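Probable leucine/isoleucine/valine-binding protein (Rhodopirellula baltica, PDB 4KV7) probably binds leucine, isoleucine, valine or a related small ligand as a periplasmic-type binding protein of the leucine-binding protein family. Local coordinates at residues G337-D340 and P346-L349; P111-F116 and G310-K315; T318-K321 and S327-A330. The protein carries 1 engineered substitution. All coordinates share one frame; numbering follows the deposited sequence. Where two conformers were deposited one is given.

Interaction 1 of 3, residues G337-D340 and P346-L349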
loop_
_atom_site.group_PDB
_atom_site.type_symbol
_atom_site.label_atom_id
_atom_site.label_comp_id
_atom_site.label_asym_id
_atom_site.label_seq_id
_atom_site.Cartn_x
_atom_site.Cartn_y
_atom_site.Cartn_z
ATOM N N GLY A 337 -6.487 11.930 -17.014
ATOM C CA GLY A 337 -7.873 12.324 -16.809
ATOM C C GLY A 337 -8.688 11.215 -16.170
ATOM O O GLY A 337 -8.208 10.509 -15.286
ATOM N N GLN A 338 -9.940 11.080 -16.597
ATOM C CA GLN A 338 -10.743 9.943 -16.175
ATOM C C GLN A 338 -10.478 8.787 -17.122
ATOM O O GLN A 338 -10.647 8.916 -18.337
ATOM C CB GLN A 338 -12.235 10.278 -16.129
ATOM C CG GLN A 338 -13.054 9.130 -15.562
ATOM C CD GLN A 338 -14.519 9.466 -15.422
ATOM O OE1 GLN A 338 -14.889 10.428 -14.747
ATOM N NE2 GLN A 338 -15.369 8.673 -16.063
ATOM N N PHE A 339 -10.048 7.661 -16.576
ATOM C CA PHE A 339 -9.654 6.537 -17.415
ATOM C C PHE A 339 -10.054 5.207 -16.798
ATOM O O PHE A 339 -10.375 5.116 -15.612
ATOM C CB PHE A 339 -8.153 6.582 -17.751
ATOM C CG PHE A 339 -7.241 6.403 -16.564
ATOM C CD1 PHE A 339 -7.013 7.449 -15.678
ATOM C CD2 PHE A 339 -6.578 5.202 -16.362
ATOM C CE1 PHE A 339 -6.168 7.292 -14.601
ATOM C CE2 PHE A 339 -5.729 5.040 -15.286
ATOM C CZ PHE A 339 -5.521 6.084 -14.402
ATOM N N ASP A 340 -10.044 4.179 -17.635
ATOM C CA ASP A 340 -10.499 2.856 -17.250
ATOM C C ASP A 340 -9.390 1.870 -17.572
ATOM O O ASP A 340 -8.895 1.840 -18.699
ATOM C CB ASP A 340 -11.759 2.515 -18.047
ATOM C CG ASP A 340 -12.317 1.144 -17.720
ATOM O OD1 ASP A 340 -12.037 0.618 -16.621
ATOM O OD2 ASP A 340 -13.056 0.602 -18.572
ATOM N N PRO A 346 -13.978 3.799 -12.847
ATOM C CA PRO A 346 -12.945 4.672 -13.411
ATOM C C PRO A 346 -11.973 5.232 -12.382
ATOM O O PRO A 346 -12.299 5.425 -11.211
ATOM C CB PRO A 346 -13.757 5.811 -14.042
ATOM C CG PRO A 346 -15.017 5.839 -13.261
ATOM C CD PRO A 346 -15.317 4.407 -12.943
ATOM N N LEU A 347 -10.757 5.466 -12.851
ATOM C CA LEU A 347 -9.733 6.173 -12.098
ATOM C C LEU A 347 -9.681 7.601 -12.616
ATOM O O LEU A 347 -10.067 7.860 -13.751
ATOM C CB LEU A 347 -8.378 5.495 -12.299
ATOM C CG LEU A 347 -8.312 4.036 -11.852
ATOM C CD1 LEU A 347 -6.918 3.498 -12.094
ATOM C CD2 LEU A 347 -8.666 3.920 -10.387
ATOM N N THR A 348 -9.212 8.530 -11.791
ATOM C CA THR A 348 -9.130 9.927 -12.194
ATOM C C THR A 348 -7.824 10.547 -11.719
ATOM O O THR A 348 -7.497 10.497 -10.523
ATOM C CB THR A 348 -10.298 10.748 -11.617
ATOM O OG1 THR A 348 -10.393 10.514 -10.206
ATOM C CG2 THR A 348 -11.604 10.353 -12.269
ATOM N N LEU A 349 -7.084 11.130 -12.658
ATOM C CA LEU A 349 -5.890 11.895 -12.327
ATOM C C LEU A 349 -5.917 13.184 -13.121
ATOM O O LEU A 349 -6.493 13.235 -14.207
ATOM C CB LEU A 349 -4.626 11.103 -12.663
ATOM C CG LEU A 349 -4.298 9.945 -11.714
ATOM C CD1 LEU A 349 -3.132 9.124 -12.245
ATOM C CD2 LEU A 349 -3.989 10.457 -10.301
#

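Interaction 2 of 3, residues P111-F116 and G310-K315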
loop_
_atom_site.group_PDB
_atom_site.type_symbol
_atom_site.label_atom_id
_atom_site.label_comp_id
_atom_site.label_asym_id
_atom_site.label_seq_id
_atom_site.Cartn_x
_atom_site.Cartn_y
_atom_site.Cartn_z
ATOM N N PRO A 111 9.118 12.645 -10.647
ATOM C CA PRO A 111 7.812 12.114 -10.227
ATOM C C PRO A 111 7.971 10.979 -9.222
ATOM O O PRO A 111 8.837 10.114 -9.378
ATOM C CB PRO A 111 7.204 11.605 -11.536
ATOM C CG PRO A 111 7.842 12.449 -12.594
ATOM C CD PRO A 111 9.252 12.699 -12.114
ATOM N N PHE A 112 7.134 11.008 -8.189
ATOM C CA PHE A 112 7.146 10.042 -7.105
ATOM C C PHE A 112 5.768 9.373 -7.188
ATOM O O PHE A 112 4.772 9.896 -6.668
ATOM C CB PHE A 112 7.362 10.771 -5.772
ATOM C CG PHE A 112 7.646 9.862 -4.607
ATOM C CD1 PHE A 112 8.931 9.401 -4.359
ATOM C CD2 PHE A 112 6.633 9.477 -3.747
ATOM C CE1 PHE A 112 9.191 8.569 -3.284
ATOM C CE2 PHE A 112 6.895 8.647 -2.663
ATOM C CZ PHE A 112 8.173 8.201 -2.436
ATOM N N PHE A 113 5.703 8.246 -7.898
ATOM C CA PHE A 113 4.436 7.706 -8.378
ATOM C C PHE A 113 4.100 6.348 -7.778
ATOM O O PHE A 113 4.933 5.437 -7.762
ATOM C CB PHE A 113 4.442 7.589 -9.912
ATOM C CG PHE A 113 3.210 6.920 -10.456
ATOM C CD1 PHE A 113 1.974 7.519 -10.292
ATOM C CD2 PHE A 113 3.271 5.686 -11.092
ATOM C CE1 PHE A 113 0.823 6.909 -10.746
ATOM C CE2 PHE A 113 2.125 5.074 -11.557
ATOM C CZ PHE A 113 0.897 5.681 -11.383
ATOM N N GLY A 114 2.875 6.221 -7.271
ATOM C CA GLY A 114 2.358 4.936 -6.833
ATOM C C GLY A 114 2.979 4.373 -5.574
ATOM O O GLY A 114 3.063 3.155 -5.411
ATOM N N ALA A 115 3.406 5.246 -4.672
ATOM C CA ALA A 115 4.001 4.786 -3.421
ATOM C C ALA A 115 3.036 3.908 -2.613
ATOM O O ALA A 115 1.845 4.217 -2.489
ATOM C CB ALA A 115 4.463 5.971 -2.603
ATOM N N PHE A 116 3.559 2.815 -2.070
ATOM C CA PHE A 116 2.794 1.892 -1.228
ATOM C C PHE A 116 2.706 2.494 0.172
ATOM O O PHE A 116 3.482 2.175 1.074
ATOM C CB PHE A 116 3.481 0.520 -1.261
ATOM C CG PHE A 116 2.741 -0.596 -0.549
ATOM C CD1 PHE A 116 3.008 -0.898 0.776
ATOM C CD2 PHE A 116 1.828 -1.390 -1.231
ATOM C CE1 PHE A 116 2.366 -1.943 1.413
ATOM C CE2 PHE A 116 1.177 -2.446 -0.589
ATOM C CZ PHE A 116 1.448 -2.716 0.732
ATOM N N GLY A 310 2.435 -0.265 -12.340
ATOM C CA GLY A 310 3.160 -0.455 -13.583
ATOM C C GLY A 310 2.280 -0.220 -14.802
ATOM O O GLY A 310 2.705 0.428 -15.769
ATOM N N ARG A 311 1.056 -0.742 -14.771
ATOM C CA ARG A 311 0.118 -0.561 -15.877
ATOM C C ARG A 311 -0.205 0.910 -16.117
ATOM O O ARG A 311 -0.240 1.366 -17.256
ATOM C CB ARG A 311 -1.181 -1.340 -15.632
ATOM C CG ARG A 311 -1.112 -2.842 -15.901
ATOM C CD ARG A 311 -1.077 -3.150 -17.391
ATOM N NE ARG A 311 -2.284 -2.666 -18.050
ATOM C CZ ARG A 311 -3.426 -3.346 -18.121
ATOM N NH1 ARG A 311 -3.520 -4.562 -17.594
ATOM N NH2 ARG A 311 -4.477 -2.819 -18.739
ATOM N N ILE A 312 -0.449 1.656 -15.044
ATOM C CA ILE A 312 -0.758 3.075 -15.183
ATOM C C ILE A 312 0.438 3.853 -15.722
ATOM O O ILE A 312 0.292 4.695 -16.610
ATOM C CB ILE A 312 -1.244 3.683 -13.855
ATOM C CG1 ILE A 312 -2.537 2.997 -13.405
ATOM C CG2 ILE A 312 -1.449 5.189 -13.993
ATOM C CD1 ILE A 312 -2.945 3.332 -11.989
ATOM N N LEU A 313 1.619 3.554 -15.199
ATOM C CA LEU A 313 2.845 4.179 -15.677
ATOM C C LEU A 313 3.046 3.946 -17.171
ATOM O O LEU A 313 3.321 4.889 -17.927
ATOM C CB LEU A 313 4.044 3.641 -14.903
ATOM C CG LEU A 313 5.394 4.208 -15.335
ATOM C CD1 LEU A 313 5.463 5.706 -15.085
ATOM C CD2 LEU A 313 6.506 3.470 -14.615
ATOM N N VAL A 314 2.896 2.695 -17.606
ATOM C CA VAL A 314 3.052 2.370 -19.020
ATOM C C VAL A 314 2.016 3.093 -19.876
ATOM O O VAL A 314 2.352 3.639 -20.927
ATOM C CB VAL A 314 3.020 0.836 -19.244
ATOM C CG1 VAL A 314 2.867 0.499 -20.721
ATOM C CG2 VAL A 314 4.277 0.184 -18.653
ATOM N N LYS A 315 0.766 3.111 -19.425
ATOM C CA LYS A 315 -0.275 3.857 -20.123
ATOM C C LYS A 315 0.116 5.329 -20.291
ATOM O O LYS A 315 -0.000 5.891 -21.384
ATOM C CB LYS A 315 -1.607 3.730 -19.378
ATOM C CG LYS A 315 -2.788 4.423 -20.060
ATOM C CD LYS A 315 -4.092 4.118 -19.325
ATOM C CE LYS A 315 -5.300 4.773 -19.973
ATOM N NZ LYS A 315 -5.689 4.067 -21.232
#

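Interaction 3 of 3, residues T318-K321 and S327-A330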
loop_
_atom_site.group_PDB
_atom_site.type_symbol
_atom_site.label_atom_id
_atom_site.label_comp_id
_atom_site.label_asym_id
_atom_site.label_seq_id
_atom_site.Cartn_x
_atom_site.Cartn_y
_atom_site.Cartn_z
ATOM N N THR A 318 3.029 5.656 -22.831
ATOM C CA THR A 318 2.558 5.412 -24.199
ATOM C C THR A 318 1.980 6.673 -24.838
ATOM O O THR A 318 2.064 6.870 -26.055
ATOM C CB THR A 318 1.483 4.293 -24.225
ATOM O OG1 THR A 318 2.048 3.072 -23.737
ATOM C CG2 THR A 318 0.957 4.058 -25.632
ATOM N N SER A 319 1.406 7.538 -24.008
ATOM C CA SER A 319 0.739 8.739 -24.491
ATOM C C SER A 319 1.697 9.863 -24.854
ATOM O O SER A 319 1.300 10.830 -25.496
ATOM C CB SER A 319 -0.250 9.256 -23.446
ATOM O OG SER A 319 0.418 9.918 -22.386
ATOM N N ILE A 320 2.951 9.748 -24.437
ATOM C CA ILE A 320 3.891 10.841 -24.628
ATOM C C ILE A 320 4.286 10.970 -26.085
ATOM O O ILE A 320 4.636 9.985 -26.732
ATOM C CB ILE A 320 5.162 10.657 -23.767
ATOM C CG1 ILE A 320 4.810 10.739 -22.281
ATOM C CG2 ILE A 320 6.205 11.719 -24.108
ATOM C CD1 ILE A 320 5.959 10.402 -21.353
ATOM N N LYS A 321 4.219 12.196 -26.591
ATOM C CA LYS A 321 4.756 12.519 -27.901
ATOM C C LYS A 321 5.996 13.366 -27.697
ATOM O O LYS A 321 5.924 14.456 -27.130
ATOM C CB LYS A 321 3.741 13.294 -28.735
ATOM C CG LYS A 321 2.382 12.632 -28.845
ATOM C CD LYS A 321 1.518 13.404 -29.832
ATOM C CE LYS A 321 0.145 12.775 -30.001
ATOM N NZ LYS A 321 0.219 11.428 -30.638
ATOM N N SER A 327 9.777 15.541 -16.692
ATOM C CA SER A 327 8.715 16.513 -16.904
ATOM C C SER A 327 7.592 15.962 -17.783
ATOM O O SER A 327 6.416 16.176 -17.496
ATOM C CB SER A 327 9.274 17.813 -17.484
ATOM O OG SER A 327 9.844 17.600 -18.762
ATOM N N SER A 328 7.938 15.240 -18.844
ATOM C CA SER A 328 6.873 14.723 -19.702
ATOM C C SER A 328 6.118 13.561 -19.044
ATOM O O SER A 328 4.946 13.340 -19.327
ATOM C CB SER A 328 7.377 14.366 -21.106
ATOM O OG SER A 328 8.246 13.252 -21.080
ATOM N N ILE A 329 6.771 12.833 -18.142
ATOM C CA ILE A 329 6.066 11.790 -17.407
ATOM C C ILE A 329 5.088 12.391 -16.397
ATOM O O ILE A 329 3.950 11.944 -16.295
ATOM C CB ILE A 329 7.031 10.799 -16.744
ATOM C CG1 ILE A 329 7.653 9.910 -17.826
ATOM C CG2 ILE A 329 6.311 9.953 -15.683
ATOM C CD1 ILE A 329 8.749 9.010 -17.331
ATOM N N ALA A 330 5.521 13.424 -15.683
ATOM C CA ALA A 330 4.640 14.112 -14.748
ATOM C C ALA A 330 3.406 14.634 -15.492
ATOM O O ALA A 330 2.275 14.460 -15.038
ATOM C CB ALA A 330 5.382 15.246 -14.060
#

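Interaction 1 of 3, residues G337-D340 and P346-L349
F339 and L347 face each other in a short antiparallel ladder, part of a beta hairpin that follows helix 326-335 in this periplasmic binding protein fold and is closed by the loop 341-345. Backbone bonds hold the two sides together. F339 and L347 form a hydrogen-bonded pair: F339 N gives to L347 O at 2.8 Å, and L347 N gives back to F339 O, almost in line with the carbonyl bond. One step on, Q338 and T348 make a non-hydrogen-bonded pair, and the L349 N to G337 O bond (2.9 Å) reaches its carbonyl from above the plane, 39° out of it. G337 is where the chain leaves the helix, with positive phi, a conformation that glycine adopts readily. Weaker CA-H...O contacts run between the bonds, among them T348 CA to G337 O at 3.3 Å.

The apolar face belongs to F339 and L347. The phenyl ring, its CG set between backbone N and carbonyl carbon (chi1 66°), lies with one face over L347, whose CB sits 3.8 Å from the ring centroid in a CH-pi contact. L347 CD1 reaches the same end of the ring, 3.7 Å from F339 CZ. Helix 301-319 meets this buried side, K315 touching F339 and I312 touching L347.

The other face carries Q338 and T348 and is more exposed. With CG anti to the backbone N (chi1 -175°) and the chain extended beyond it, Q338 is laid alongside both P346 and T348, pointing the same way as each. T348 OG1 turns to D353 OD2 in a hydrogen bond, while its methyl CG2 packs 3.8 Å from Q338 CG. On the flank beside P346, Q338 CG meets P346 CB at 3.7 Å.

Interaction 2 of 3, residues P111-F116 and G310-K315
F113 pushes its ring from strand 112-113 onto helix 301-319, where I312 and L313 receive it. The closest touch is F113 CZ against the branch methyl I312 CG2, at 3.5 Å; I312 CB stands slightly farther back, and the two side chains cross at about a right angle. The adjacent ring atom F113 CE2 lies 4.1 Å from L313 CB and about as near to the backbone at L313 N, so the ring bears on two successive residues of the helix. All three residues are buried, and the side chains that meet are all apolar.

The torsions explain the meeting. With CG anti to the backbone N (chi1 175°), F113 carries its ring well out from the strand, and I312 has its CG2 methyl, rather than CG1, facing the tip of that ring. V309, a turn earlier on the same helix, also touches F113, while F45 of helix 31-50 packs on L313. Behind the ring, the strand is fixed by backbone hydrogen bonds from F113 to V89 and G91.

Strand 112-113 is the middle of three parallel strands, 89-90, 112-113 and 131-132. Its two residues point to opposite faces, F112 to A101, I102 and A105 of helix 95-107 and F113 to helix 301-319. Helices thus cover both faces of a parallel sheet, the alpha/beta sandwich of periplasmic binding protein domains.

Interaction 3 of 3, residues T318-K321 and S327-A330
I320 reaches across to S328 and I329 with the far end of its side chain, the CD1 methyl doing most of the touching. This is the close part of the contact: I320 CD1 stands 3.7 Å from S328 OG and 3.9 Å from I329 CG1, and it also rests near the backbone oxygen of S328. I320 CG1 is anti to the carbonyl carbon (chi1 -65°) and the chain runs on extended to CD1, which carries the methyl over to the second helix. I329 CB points away, yet its CG1 meets I320 CD1; this buried side chain also packs on L87 and I324. A332, farther along the second helix, touches I320 as well.

In this part of the alpha/beta lobe of the binding protein, helix 301-319 ends, a short loop follows, and helix 326-335 packs back beside its end. S328 OG is hydrogen-bonded within that connection to E323 O and S325 N; I320 touches it by packing alone. Cutting I320 back to an alanine removes CG1, CG2 and CD1 and would probably leave S328 and I329 without the cover they have from the loop, opening a gap beside the start of helix 326-335.

The looser side lies at the other branch. In contrast to I329, both I320 and S328 are partly exposed, and I320 CG2 faces the serine more distantly, 4.0 Å from S328 OG.

How the interactions relate
Along the chain the contacts close in the order 2, 3, 1. Interaction 2 joins strand 112-113 to helix 301-319 across nearly 200 residues; interaction 3 joins the end of that helix to the start of helix 326-335, and interaction 1 begins just after the latter. Interactions 2 and 3, centres about 12 Å apart, touch where P111 CG packs against A330 N. Interactions 1 and 2, centres about 14 Å apart, meet where F339 CZ lies 4.2 Å from I312 CG2, the methyl that F113 also meets. Interactions 1 and 3 do not touch. Helix 301-319 and the residue just past it bring strand, next helix and hairpin together on one side of the chain's centre, probably in one lobe.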